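Local coordinates for putative ABC transporter amino acid-binding protein (Sinorhizobium meliloti, PDB 2Q88) that binds the compatible solute ectoine as the substrate-binding protein of an ABC transporter and probably delivers it for uptake in osmoprotection, at residues 47-52 against 219-224; 96-101 against 242-247; 109-114 against 123-128; 136-141 against 196-201; 175-180 against 189-194. All blocks are in the same frame, centred on the assembly; numbering follows the deposited sequence.

Interaction 1 of 5, residues 47-52 against 219-224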
# COMPACT_ATOMS: atom_id res chain seq x y z
N LYS A 47 -19.83 -0.48 -5.89
CA LYS A 47 -20.95 -0.01 -6.70
C LYS A 47 -21.66 -1.18 -7.37
O LYS A 47 -22.90 -1.27 -7.35
CB LYS A 47 -20.50 1.00 -7.77
CG LYS A 47 -21.67 1.59 -8.54
CD LYS A 47 -21.26 2.52 -9.67
CE LYS A 47 -22.47 2.80 -10.56
NZ LYS A 47 -22.21 3.90 -11.54
N ARG A 48 -20.87 -2.10 -7.94
CA ARG A 48 -21.41 -3.27 -8.63
C ARG A 48 -22.13 -4.19 -7.67
O ARG A 48 -23.09 -4.85 -8.07
CB ARG A 48 -20.28 -4.03 -9.34
CG ARG A 48 -19.85 -3.35 -10.62
CD ARG A 48 -18.52 -3.82 -11.17
NE ARG A 48 -18.07 -2.91 -12.21
CZ ARG A 48 -18.20 -3.11 -13.52
NH1 ARG A 48 -18.76 -4.22 -13.98
NH2 ARG A 48 -17.76 -2.20 -14.37
N LEU A 49 -21.69 -4.21 -6.41
CA LEU A 49 -22.35 -4.97 -5.36
C LEU A 49 -23.57 -4.24 -4.78
O LEU A 49 -24.24 -4.78 -3.90
CB LEU A 49 -21.36 -5.30 -4.22
CG LEU A 49 -20.18 -6.19 -4.58
CD1 LEU A 49 -19.19 -6.34 -3.40
CD2 LEU A 49 -20.71 -7.53 -5.03
N GLY A 50 -23.85 -3.04 -5.27
CA GLY A 50 -25.01 -2.27 -4.81
C GLY A 50 -24.77 -1.40 -3.60
O GLY A 50 -25.72 -1.00 -2.91
N VAL A 51 -23.49 -1.11 -3.33
CA VAL A 51 -23.09 -0.19 -2.25
C VAL A 51 -22.65 1.10 -2.94
O VAL A 51 -21.58 1.13 -3.54
CB VAL A 51 -21.94 -0.77 -1.39
CG1 VAL A 51 -21.49 0.22 -0.33
CG2 VAL A 51 -22.34 -2.11 -0.75
N ALA A 52 -23.47 2.14 -2.82
CA ALA A 52 -23.40 3.35 -3.65
C ALA A 52 -22.16 4.25 -3.48
O ALA A 52 -21.81 5.01 -4.39
CB ALA A 52 -24.67 4.18 -3.47
N ASP A 219 -14.54 -10.53 -4.48
CA ASP A 219 -13.69 -11.33 -5.37
C ASP A 219 -14.38 -11.75 -6.66
O ASP A 219 -13.75 -11.79 -7.70
CB ASP A 219 -13.16 -12.56 -4.63
CG ASP A 219 -11.83 -12.30 -3.95
OD1 ASP A 219 -11.21 -11.26 -4.25
OD2 ASP A 219 -11.32 -13.08 -3.12
N VAL A 220 -15.68 -12.05 -6.59
CA VAL A 220 -16.43 -12.42 -7.79
C VAL A 220 -16.40 -11.26 -8.80
O VAL A 220 -16.14 -11.46 -9.99
CB VAL A 220 -17.88 -12.87 -7.45
CG1 VAL A 220 -18.77 -12.89 -8.68
CG2 VAL A 220 -17.87 -14.26 -6.80
N GLU A 221 -16.60 -10.04 -8.31
CA GLU A 221 -16.58 -8.84 -9.17
C GLU A 221 -15.18 -8.50 -9.68
O GLU A 221 -15.02 -8.04 -10.82
CB GLU A 221 -17.16 -7.63 -8.44
CG GLU A 221 -18.65 -7.70 -8.10
CD GLU A 221 -19.52 -8.23 -9.23
OE1 GLU A 221 -19.50 -7.65 -10.34
OE2 GLU A 221 -20.25 -9.23 -9.00
N LEU A 222 -14.18 -8.68 -8.82
CA LEU A 222 -12.78 -8.43 -9.20
C LEU A 222 -12.35 -9.33 -10.36
O LEU A 222 -11.67 -8.89 -11.28
CB LEU A 222 -11.84 -8.61 -8.00
CG LEU A 222 -10.31 -8.48 -8.18
CD1 LEU A 222 -9.95 -7.08 -8.70
CD2 LEU A 222 -9.58 -8.74 -6.85
N ALA A 223 -12.73 -10.61 -10.28
CA ALA A 223 -12.48 -11.57 -11.36
C ALA A 223 -13.13 -11.15 -12.68
O ALA A 223 -12.51 -11.28 -13.73
CB ALA A 223 -12.95 -12.97 -10.96
N LYS A 224 -14.35 -10.65 -12.64
CA LYS A 224 -15.03 -10.18 -13.85
C LYS A 224 -14.35 -8.94 -14.45
O LYS A 224 -14.26 -8.81 -15.67
CB LYS A 224 -16.51 -9.91 -13.57
CG LYS A 224 -17.29 -11.19 -13.34
CD LYS A 224 -18.79 -10.99 -13.25
CE LYS A 224 -19.23 -10.75 -11.83
NZ LYS A 224 -20.72 -10.90 -11.65
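Glu221, on helix 212-228, lies against Arg48, the last residue of helix 37-48, and Leu49 just after it, and makes every touch of this contact. The Glu221 side chain also touches Ile45, about one turn earlier on helix 37-48. Beyond CB, its CG slides past the end of Leu49, 3.7 Å from Leu49 CD2. At CG the chain bends (chi2 -44°) and folds the carboxylate back along its own helix. OE1 then rests on the aliphatic part of Arg48, 3.8 Å from Arg48 CB. OE2 turns to its own helix, where Lys224 NZ, one turn on, gives a salt bridge and a weak hydrogen bond at 3.2 Å. The guanidinium of Arg48 is nearly coplanar with the carboxylate, yet Arg48 NH1 stays 5.1 Å from Glu221 OE1, and Arg48 NE is bridged instead to Glu44 of its own helix. Past Leu49 comes a Schellman motif at Gly50, whose N bonds back to Lys47 O. The segments thus meet at the surface through a methyl on a methylene and a carboxylate oxygen on aliphatic carbon, without hydrogen bond or salt bridge. Each charged end finds its ion partner within its own helix, and any attraction between Arg48 and Glu221 is probably only long-range.

Interaction 2 of 5, residues 96-101 against 242-247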
# COMPACT_ATOMS: atom_id res chain seq x y z
N ILE A 96 -4.32 -7.18 -6.50
CA ILE A 96 -4.76 -6.01 -7.25
C ILE A 96 -3.60 -5.13 -7.69
O ILE A 96 -3.35 -4.99 -8.89
CB ILE A 96 -5.79 -5.18 -6.42
CG1 ILE A 96 -7.03 -6.02 -6.10
CG2 ILE A 96 -6.19 -3.91 -7.19
CD1 ILE A 96 -8.04 -5.39 -5.14
N LEU A 97 -2.90 -4.54 -6.72
CA LEU A 97 -1.81 -3.58 -6.99
C LEU A 97 -0.44 -4.14 -6.61
O LEU A 97 -0.17 -4.42 -5.44
CB LEU A 97 -2.02 -2.27 -6.26
CG LEU A 97 -3.36 -1.54 -6.44
CD1 LEU A 97 -3.28 -0.19 -5.75
CD2 LEU A 97 -3.67 -1.34 -7.92
N CYS A 98 0.41 -4.30 -7.61
CA CYS A 98 1.74 -4.88 -7.45
C CYS A 98 2.81 -3.80 -7.60
O CYS A 98 2.68 -2.93 -8.44
CB CYS A 98 1.95 -5.97 -8.49
SG CYS A 98 0.82 -7.36 -8.31
N ASP A 99 3.85 -3.86 -6.77
CA ASP A 99 4.97 -2.93 -6.91
C ASP A 99 6.23 -3.40 -6.20
O ASP A 99 6.17 -4.18 -5.24
CB ASP A 99 4.60 -1.52 -6.40
CG ASP A 99 5.32 -0.41 -7.17
OD1 ASP A 99 5.95 -0.70 -8.22
OD2 ASP A 99 5.32 0.78 -6.82
N ALA A 100 7.36 -2.90 -6.68
CA ALA A 100 8.65 -3.10 -6.05
C ALA A 100 8.89 -1.95 -5.07
O ALA A 100 8.13 -0.98 -5.04
CB ALA A 100 9.72 -3.13 -7.12
N GLU A 101 9.97 -2.04 -4.29
CA GLU A 101 10.32 -1.01 -3.31
C GLU A 101 11.41 -0.11 -3.89
O GLU A 101 12.24 -0.57 -4.69
CB GLU A 101 10.81 -1.64 -1.99
CG GLU A 101 9.86 -2.63 -1.34
CD GLU A 101 8.75 -1.95 -0.55
OE1 GLU A 101 8.40 -0.80 -0.89
OE2 GLU A 101 8.26 -2.54 0.44
N ALA A 242 -1.47 -4.75 -14.81
CA ALA A 242 -2.55 -5.72 -14.60
C ALA A 242 -2.03 -7.14 -14.78
O ALA A 242 -2.47 -8.06 -14.09
CB ALA A 242 -3.70 -5.46 -15.54
N LYS A 243 -1.09 -7.31 -15.71
CA LYS A 243 -0.42 -8.59 -15.95
C LYS A 243 0.21 -9.15 -14.67
O LYS A 243 -0.01 -10.31 -14.33
CB LYS A 243 0.62 -8.41 -17.05
CG LYS A 243 1.15 -9.68 -17.70
CD LYS A 243 2.39 -9.33 -18.56
CE LYS A 243 3.10 -10.54 -19.14
NZ LYS A 243 2.67 -10.88 -20.54
N ALA A 244 0.95 -8.32 -13.94
CA ALA A 244 1.57 -8.72 -12.67
C ALA A 244 0.56 -9.26 -11.64
O ALA A 244 0.80 -10.30 -11.04
CB ALA A 244 2.39 -7.59 -12.08
N ALA A 245 -0.55 -8.54 -11.44
CA ALA A 245 -1.57 -8.99 -10.51
C ALA A 245 -2.23 -10.27 -11.00
O ALA A 245 -2.43 -11.22 -10.23
CB ALA A 245 -2.62 -7.90 -10.28
N MET A 246 -2.54 -10.30 -12.29
CA MET A 246 -3.16 -11.47 -12.91
C MET A 246 -2.22 -12.69 -13.08
O MET A 246 -2.68 -13.79 -13.41
CB MET A 246 -3.79 -11.07 -14.25
CG MET A 246 -4.99 -10.12 -14.07
SD MET A 246 -5.54 -9.29 -15.57
CE MET A 246 -6.19 -10.70 -16.49
N SER A 247 -0.93 -12.50 -12.82
CA SER A 247 0.05 -13.61 -12.87
C SER A 247 0.18 -14.35 -11.54
O SER A 247 0.91 -15.34 -11.44
CB SER A 247 1.43 -13.10 -13.29
OG SER A 247 1.42 -12.66 -14.64
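The backbone of 96-98 runs past one side of the short helix 242-246, with Ile96 CA and Ala245 CA 5.4 Å apart and no hydrogen bond between the segments. Two alanines of the helix face this backbone. The methyl of Ala245 sits against Ile96, its CB only 3.3 Å from Ile96 O, while the Ile96 side chain points the other way, into Phe218 and Leu222 of helix 212-228. Cys98 points at the helix. With SG anti to its carbonyl carbon (chi1 -63°), the sulfur comes over the peptide between Ala244 and Ala245, 3.6 Å from Ala245 N and 3.8 Å from Ala244 C. Nearer the backbone, Cys98 CB meets Ala244 CB at 4.0 Å. That sulfur is tied to Cys202 in a disulfide that links the neighbouring antiparallel strands 98-106 and 201-202. At the far end of the helix, Ser247 OG turns back to Lys243 O at 2.8 Å, approaching from above the carbonyl plane. Phe231 of helix 230-235 packs on both Ile96 and Ala245. The contact sets helix 242-246, near the C-terminus, on the disulfide-linked strand pair, with the Cys98 side chain about 11 Å from the bound ectoine. Alanine methyls and a helix peptide pack directly on a disulfide sulfur and a carbonyl oxygen, by van der Waals contact and without a polar bond.

Interaction 3 of 5, residues 109-114 against 123-128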
# COMPACT_ATOMS: atom_id res chain seq x y z
N ASN A 109 24.12 9.55 -4.36
CA ASN A 109 24.08 8.43 -3.40
C ASN A 109 25.42 8.30 -2.66
O ASN A 109 26.15 7.31 -2.83
CB ASN A 109 23.67 7.14 -4.12
CG ASN A 109 23.33 6.00 -3.16
OD1 ASN A 109 23.44 6.14 -1.94
ND2 ASN A 109 22.92 4.87 -3.71
N PRO A 110 25.76 9.31 -1.85
CA PRO A 110 27.09 9.43 -1.24
C PRO A 110 27.43 8.29 -0.29
O PRO A 110 28.60 7.98 -0.11
CB PRO A 110 26.99 10.74 -0.46
CG PRO A 110 25.54 10.90 -0.19
CD PRO A 110 24.88 10.42 -1.44
N LEU A 111 26.41 7.68 0.30
CA LEU A 111 26.62 6.58 1.24
C LEU A 111 26.57 5.23 0.54
O LEU A 111 26.73 4.19 1.18
CB LEU A 111 25.58 6.66 2.36
CG LEU A 111 25.94 7.41 3.64
CD1 LEU A 111 26.80 8.65 3.42
CD2 LEU A 111 24.69 7.74 4.43
N GLY A 112 26.37 5.24 -0.78
CA GLY A 112 26.33 4.02 -1.59
C GLY A 112 25.31 3.02 -1.10
O GLY A 112 25.60 1.83 -0.99
N LEU A 113 24.11 3.51 -0.79
CA LEU A 113 23.02 2.68 -0.28
C LEU A 113 22.15 2.17 -1.43
O LEU A 113 21.47 2.95 -2.09
CB LEU A 113 22.18 3.45 0.74
CG LEU A 113 22.89 4.09 1.94
CD1 LEU A 113 21.96 5.05 2.69
CD2 LEU A 113 23.45 3.03 2.89
N LYS A 114 22.19 0.85 -1.66
CA LYS A 114 21.46 0.20 -2.77
C LYS A 114 20.53 -0.92 -2.27
O LYS A 114 19.67 -1.40 -3.02
CB LYS A 114 22.45 -0.37 -3.80
CG LYS A 114 23.44 0.62 -4.40
CD LYS A 114 24.50 -0.10 -5.22
CE LYS A 114 25.61 0.83 -5.69
NZ LYS A 114 26.66 0.08 -6.47
N PRO A 123 26.58 2.43 10.37
CA PRO A 123 25.96 2.88 11.63
C PRO A 123 25.52 4.34 11.62
O PRO A 123 24.82 4.77 12.55
CB PRO A 123 27.08 2.67 12.66
CG PRO A 123 28.03 1.76 12.01
CD PRO A 123 28.02 2.15 10.55
N ASP A 124 25.90 5.10 10.60
CA ASP A 124 25.44 6.48 10.48
C ASP A 124 24.10 6.56 9.78
O ASP A 124 23.36 7.51 10.00
CB ASP A 124 26.44 7.34 9.71
CG ASP A 124 27.77 7.43 10.39
OD1 ASP A 124 27.85 7.23 11.63
OD2 ASP A 124 28.81 7.69 9.75
N ALA A 125 23.79 5.56 8.95
CA ALA A 125 22.65 5.63 8.03
C ALA A 125 21.31 5.49 8.73
O ALA A 125 21.06 4.52 9.45
CB ALA A 125 22.78 4.58 6.93
N LYS A 126 20.45 6.47 8.53
CA LYS A 126 19.10 6.38 9.03
C LYS A 126 18.14 6.29 7.86
O LYS A 126 18.27 7.06 6.89
CB LYS A 126 18.76 7.57 9.92
CG LYS A 126 19.50 7.56 11.26
CD LYS A 126 19.01 8.67 12.17
CE LYS A 126 19.88 8.74 13.42
NZ LYS A 126 19.65 10.00 14.18
N ILE A 127 17.19 5.37 7.94
CA ILE A 127 16.16 5.25 6.91
C ILE A 127 14.79 5.68 7.42
O ILE A 127 14.38 5.27 8.51
CB ILE A 127 16.11 3.81 6.34
CG1 ILE A 127 14.91 3.65 5.39
CG2 ILE A 127 16.06 2.76 7.47
CD1 ILE A 127 15.06 2.53 4.39
N GLY A 128 14.09 6.50 6.64
CA GLY A 128 12.72 6.88 6.96
C GLY A 128 11.76 5.97 6.24
O GLY A 128 12.01 5.57 5.10
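Leu111 and Leu113 both point at Ala125, and the single methyl of the alanine receives one branch from each. Leu113 CD1 comes to 4.3 Å of Ala125 CB, and Leu111 CD2 to 4.5 Å, which makes this a light apolar touch. The leucines differ in pose: Leu113 has staggered torsions (chi1 -55°) and is buried, whereas Leu111 has a first torsion of -93°, lies at the surface, and also borders Asn122 and Asp168. Leu111 lies within a type I turn from Asn109 to Gly112, closed by Gly112 N to Asn109 O at 2.9 Å, and Leu113 follows it. The amide of Asn109 swings back over the turn and grips Leu113 twice. Its OD1 accepts from Leu113 N at 2.9 Å, with the donor tilted 29° from the carbonyl plane, and its ND2 gives to Leu113 O at 2.9 Å, well above the plane of that carbonyl. These two bonds hold the amide and fix the backbone of Leu113 at the point where its side chain turns to Ala125. Helix 116-121, which connects the two segments, adds Ile119 against Ala125, ahead of strand 127-129. The contact joins the two ends of a strand-helix-strand connection at the edge of one lobe. Polar bonding between side chain and backbone stays within 109-114, and what crosses to 123-128 is purely apolar.

Interaction 4 of 5, residues 136-141 against 196-201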
# COMPACT_ATOMS: atom_id res chain seq x y z
N GLU A 136 9.66 -0.59 6.51
CA GLU A 136 10.15 -0.59 7.89
C GLU A 136 10.56 -2.00 8.33
O GLU A 136 11.64 -2.19 8.90
CB GLU A 136 9.09 -0.01 8.83
CG GLU A 136 9.50 0.03 10.29
CD GLU A 136 8.34 0.35 11.22
OE1 GLU A 136 8.48 1.29 12.03
OE2 GLU A 136 7.30 -0.35 11.14
N LYS A 137 9.70 -2.98 8.06
CA LYS A 137 10.00 -4.38 8.41
C LYS A 137 11.22 -4.92 7.65
O LYS A 137 12.04 -5.63 8.23
CB LYS A 137 8.77 -5.28 8.17
CG LYS A 137 8.96 -6.74 8.62
CD LYS A 137 9.05 -6.89 10.13
CE LYS A 137 9.31 -8.35 10.54
NZ LYS A 137 9.30 -8.53 12.01
N LEU A 138 11.35 -4.57 6.38
CA LEU A 138 12.53 -4.99 5.60
C LEU A 138 13.83 -4.42 6.15
O LEU A 138 14.86 -5.10 6.15
CB LEU A 138 12.39 -4.61 4.12
CG LEU A 138 11.32 -5.36 3.31
CD1 LEU A 138 11.12 -4.69 1.96
CD2 LEU A 138 11.67 -6.85 3.15
N ALA A 139 13.77 -3.17 6.62
CA ALA A 139 14.94 -2.53 7.25
C ALA A 139 15.31 -3.26 8.53
O ALA A 139 16.46 -3.64 8.72
CB ALA A 139 14.65 -1.08 7.57
N LEU A 140 14.33 -3.47 9.40
CA LEU A 140 14.52 -4.22 10.64
C LEU A 140 15.02 -5.65 10.43
O LEU A 140 15.87 -6.13 11.18
CB LEU A 140 13.25 -4.21 11.49
CG LEU A 140 12.80 -2.84 12.01
CD1 LEU A 140 11.37 -2.91 12.54
CD2 LEU A 140 13.75 -2.29 13.08
N GLU A 141 14.51 -6.34 9.40
CA GLU A 141 14.94 -7.71 9.08
C GLU A 141 16.36 -7.78 8.52
O GLU A 141 17.03 -8.80 8.64
CB GLU A 141 13.98 -8.39 8.09
CG GLU A 141 12.57 -8.58 8.62
CD GLU A 141 11.63 -9.20 7.60
OE1 GLU A 141 11.76 -8.90 6.39
OE2 GLU A 141 10.75 -9.98 8.01
N GLU A 196 17.72 -3.28 -4.22
CA GLU A 196 18.31 -4.58 -4.46
C GLU A 196 18.05 -5.52 -3.30
O GLU A 196 18.25 -5.15 -2.15
CB GLU A 196 19.81 -4.42 -4.72
CG GLU A 196 20.13 -3.77 -6.06
CD GLU A 196 19.71 -4.63 -7.26
OE1 GLU A 196 19.55 -5.87 -7.13
OE2 GLU A 196 19.54 -4.06 -8.36
N GLY A 197 17.59 -6.73 -3.61
CA GLY A 197 17.34 -7.76 -2.60
C GLY A 197 15.95 -7.72 -1.98
O GLY A 197 15.57 -8.61 -1.23
N ALA A 198 15.19 -6.67 -2.29
CA ALA A 198 13.85 -6.49 -1.72
C ALA A 198 12.83 -7.29 -2.53
O ALA A 198 12.99 -7.42 -3.75
CB ALA A 198 13.49 -5.01 -1.70
N PRO A 199 11.80 -7.82 -1.88
CA PRO A 199 10.73 -8.54 -2.59
C PRO A 199 9.86 -7.60 -3.41
O PRO A 199 9.82 -6.40 -3.14
CB PRO A 199 9.88 -9.13 -1.45
CG PRO A 199 10.72 -9.02 -0.23
CD PRO A 199 11.56 -7.80 -0.42
N VAL A 200 9.20 -8.13 -4.43
CA VAL A 200 8.12 -7.41 -5.07
C VAL A 200 6.87 -7.88 -4.34
O VAL A 200 6.76 -9.06 -3.97
CB VAL A 200 8.05 -7.70 -6.58
CG1 VAL A 200 6.86 -6.97 -7.23
CG2 VAL A 200 9.35 -7.26 -7.25
N TYR A 201 5.97 -6.94 -4.07
CA TYR A 201 4.76 -7.20 -3.31
C TYR A 201 3.54 -6.93 -4.18
O TYR A 201 3.64 -6.18 -5.15
CB TYR A 201 4.69 -6.25 -2.11
CG TYR A 201 5.66 -6.52 -0.98
CD1 TYR A 201 5.49 -7.62 -0.14
CD2 TYR A 201 6.72 -5.66 -0.74
CE1 TYR A 201 6.37 -7.86 0.90
CE2 TYR A 201 7.62 -5.90 0.31
CZ TYR A 201 7.43 -7.00 1.12
OH TYR A 201 8.30 -7.26 2.15
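Leu138 makes all the contacts that residues 136-141 of helix 134-141 have with residues 196-201, reaching Ala198, Pro199 and Tyr201. Before it, Glu136 turns to the other side of the helix, where its carboxylate takes a salt bridge from Arg146 and a hydrogen bond from Gly132 N. At Leu138, CG stands anti to the carbonyl carbon (chi1 -69°), and this sends the fork of the side chain straight at the loop. CD2 comes end-on to the proline, 3.7 Å from Pro199 CD, and lies 3.5 Å from Tyr201 OH. CD1 reaches Ala198 CB at 4.4 Å and sits at the edge of the tyrosine ring, near its plane, 4.1 Å from Tyr201 CE2. One face of that ring carries Pro199 CB, offset toward the rim, so proline and leucine brace the tyrosine from a face and from an edge. Beyond Leu138, Ala139 packs on Tyr116 and on Val149 of strand 149-151, and Leu140 also on Val149, which packs the helix on that strand of its lobe. The Tyr201 ring also meets Phe81 of the ectoine pocket, their planes about 10° apart, and the Tyr201 side chain is about 7 Å from the bound ectoine. The contact is entirely apolar apart from the phenol oxygen lying against a methyl. This is consistent with a second-shell position: Tyr201, which meets Phe81, is packed by shape, with no polar bond between the segments.

Interaction 5 of 5, residues 175-180 against 189-194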
# COMPACT_ATOMS: atom_id res chain seq x y z
N LEU A 175 6.42 3.28 -7.47
CA LEU A 175 5.45 4.22 -8.02
C LEU A 175 5.19 5.43 -7.11
O LEU A 175 4.98 6.53 -7.61
CB LEU A 175 4.15 3.53 -8.39
CG LEU A 175 4.22 2.62 -9.62
CD1 LEU A 175 3.02 1.69 -9.61
CD2 LEU A 175 4.23 3.44 -10.92
N SER A 176 5.20 5.20 -5.80
CA SER A 176 4.99 6.28 -4.81
C SER A 176 6.18 7.23 -4.74
O SER A 176 6.00 8.46 -4.64
CB SER A 176 4.76 5.69 -3.41
OG SER A 176 3.67 4.79 -3.37
N ILE A 177 7.39 6.68 -4.76
CA ILE A 177 8.61 7.49 -4.72
C ILE A 177 8.70 8.34 -5.99
O ILE A 177 8.92 9.54 -5.92
CB ILE A 177 9.89 6.61 -4.53
CG1 ILE A 177 10.02 6.10 -3.08
CG2 ILE A 177 11.15 7.36 -4.91
CD1 ILE A 177 10.20 7.22 -1.99
N ASN A 178 8.51 7.71 -7.16
CA ASN A 178 8.56 8.42 -8.44
C ASN A 178 7.55 9.56 -8.54
O ASN A 178 7.87 10.65 -9.04
CB ASN A 178 8.36 7.46 -9.62
CG ASN A 178 9.61 6.64 -9.94
OD1 ASN A 178 10.73 7.00 -9.58
ND2 ASN A 178 9.41 5.54 -10.65
N ASP A 179 6.34 9.32 -8.06
CA ASP A 179 5.31 10.34 -8.07
C ASP A 179 5.68 11.52 -7.16
O ASP A 179 5.59 12.69 -7.57
CB ASP A 179 3.98 9.73 -7.64
CG ASP A 179 2.82 10.65 -7.87
OD1 ASP A 179 2.30 11.19 -6.88
OD2 ASP A 179 2.37 10.91 -9.01
N LEU A 180 6.14 11.20 -5.96
CA LEU A 180 6.52 12.19 -4.95
C LEU A 180 7.70 13.05 -5.40
O LEU A 180 7.65 14.28 -5.31
CB LEU A 180 6.81 11.49 -3.62
CG LEU A 180 7.46 12.24 -2.46
CD1 LEU A 180 6.52 13.30 -1.88
CD2 LEU A 180 7.87 11.23 -1.39
N VAL A 189 17.78 15.45 -4.85
CA VAL A 189 17.21 14.15 -4.49
C VAL A 189 17.25 13.22 -5.71
O VAL A 189 17.06 13.65 -6.85
CB VAL A 189 15.75 14.29 -3.97
CG1 VAL A 189 15.09 12.93 -3.80
CG2 VAL A 189 15.73 15.05 -2.64
N GLU A 190 17.46 11.93 -5.44
CA GLU A 190 17.73 10.93 -6.44
C GLU A 190 16.98 9.64 -6.09
O GLU A 190 16.87 9.30 -4.92
CB GLU A 190 19.23 10.67 -6.42
CG GLU A 190 19.75 9.53 -7.25
CD GLU A 190 21.25 9.61 -7.35
OE1 GLU A 190 21.74 10.55 -8.01
OE2 GLU A 190 21.92 8.76 -6.73
N VAL A 191 16.47 8.94 -7.11
CA VAL A 191 15.70 7.71 -6.88
C VAL A 191 16.53 6.48 -7.24
O VAL A 191 17.15 6.43 -8.30
CB VAL A 191 14.38 7.69 -7.70
CG1 VAL A 191 13.60 6.40 -7.46
CG2 VAL A 191 13.51 8.90 -7.36
N LEU A 192 16.52 5.50 -6.35
CA LEU A 192 17.06 4.18 -6.67
C LEU A 192 15.90 3.18 -6.62
O LEU A 192 15.25 3.02 -5.59
CB LEU A 192 18.17 3.79 -5.70
CG LEU A 192 18.89 2.46 -5.95
CD1 LEU A 192 20.39 2.61 -5.80
CD2 LEU A 192 18.36 1.35 -5.04
N ALA A 193 15.64 2.54 -7.76
CA ALA A 193 14.54 1.59 -7.89
C ALA A 193 14.86 0.50 -8.92
O ALA A 193 15.37 0.80 -10.00
CB ALA A 193 13.25 2.32 -8.28
N PRO A 194 14.56 -0.76 -8.59
CA PRO A 194 14.08 -1.14 -7.26
C PRO A 194 15.22 -1.34 -6.28
O PRO A 194 16.38 -1.44 -6.69
CB PRO A 194 13.39 -2.48 -7.52
CG PRO A 194 14.14 -3.08 -8.65
CD PRO A 194 14.61 -1.92 -9.51
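Helix 174-184 lies against strand 189-192, with Asn178 CA and Val191 CA 7.3 Å apart at the closest point and no hydrogen bond between them. This is helix-on-sheet packing in one alpha/beta lobe of a family 3 periplasmic-type binding protein: the helix leaves strand 169-173, and the chain then returns as strand 189-192, antiparallel to strand 98-106 of the same sheet. Val191 is the residue of the strand that faces the helix, and both its methyls touch Ile177 and Asn178. Ile177 points at the strand and offers its CG2 branch, which lies anti to the backbone N. CG2 lies equally near both valine methyls, 3.7 Å from Val191 CG1 and 3.7 Å from Val191 CG2, as the two side chains slide past each other in opposite directions. The Ile177 side chain also packs on Ala102 of strand 98-106 and on Tyr170 and Leu172 of strand 169-173. Asn178 starts off to the side, but its amide folds round and crosses Val191 at about a right angle. One turn further along the helix, Val181 also packs on Val191. The helix begins close to the pocket, where Ser176 OG bonds to the ligand-pocket residue Glu22. At the outer side of the contact the amide oxygen rests on a methyl, Asn178 OD1 being 3.6 Å from Val191 CG1.

Interactions 2, 4 and 5 lie near the bound ectoine, with the side chains of Cys98, Tyr201 and Ile177 about 11, 7 and 9 Å from it. Interaction 2 is the hub: Asp99 N is probably hydrogen-bonded to Tyr201 O of interaction 4 at 2.8 Å, and Asp99 OD2 to Leu175 N of interaction 5, also at 2.8 Å. Interaction 3 lies farther out in the same lobe as interactions 4 and 5, its centre about 15 Å from each, and Lys114 O probably bonds to Glu196 N of interaction 4 at 3.0 Å. Interaction 1 sits across the chain's centre, about 44 Å from interaction 3 between centres, and touches interaction 2 through Leu222 CD2 and Ile96 CG1 at 3.8 Å.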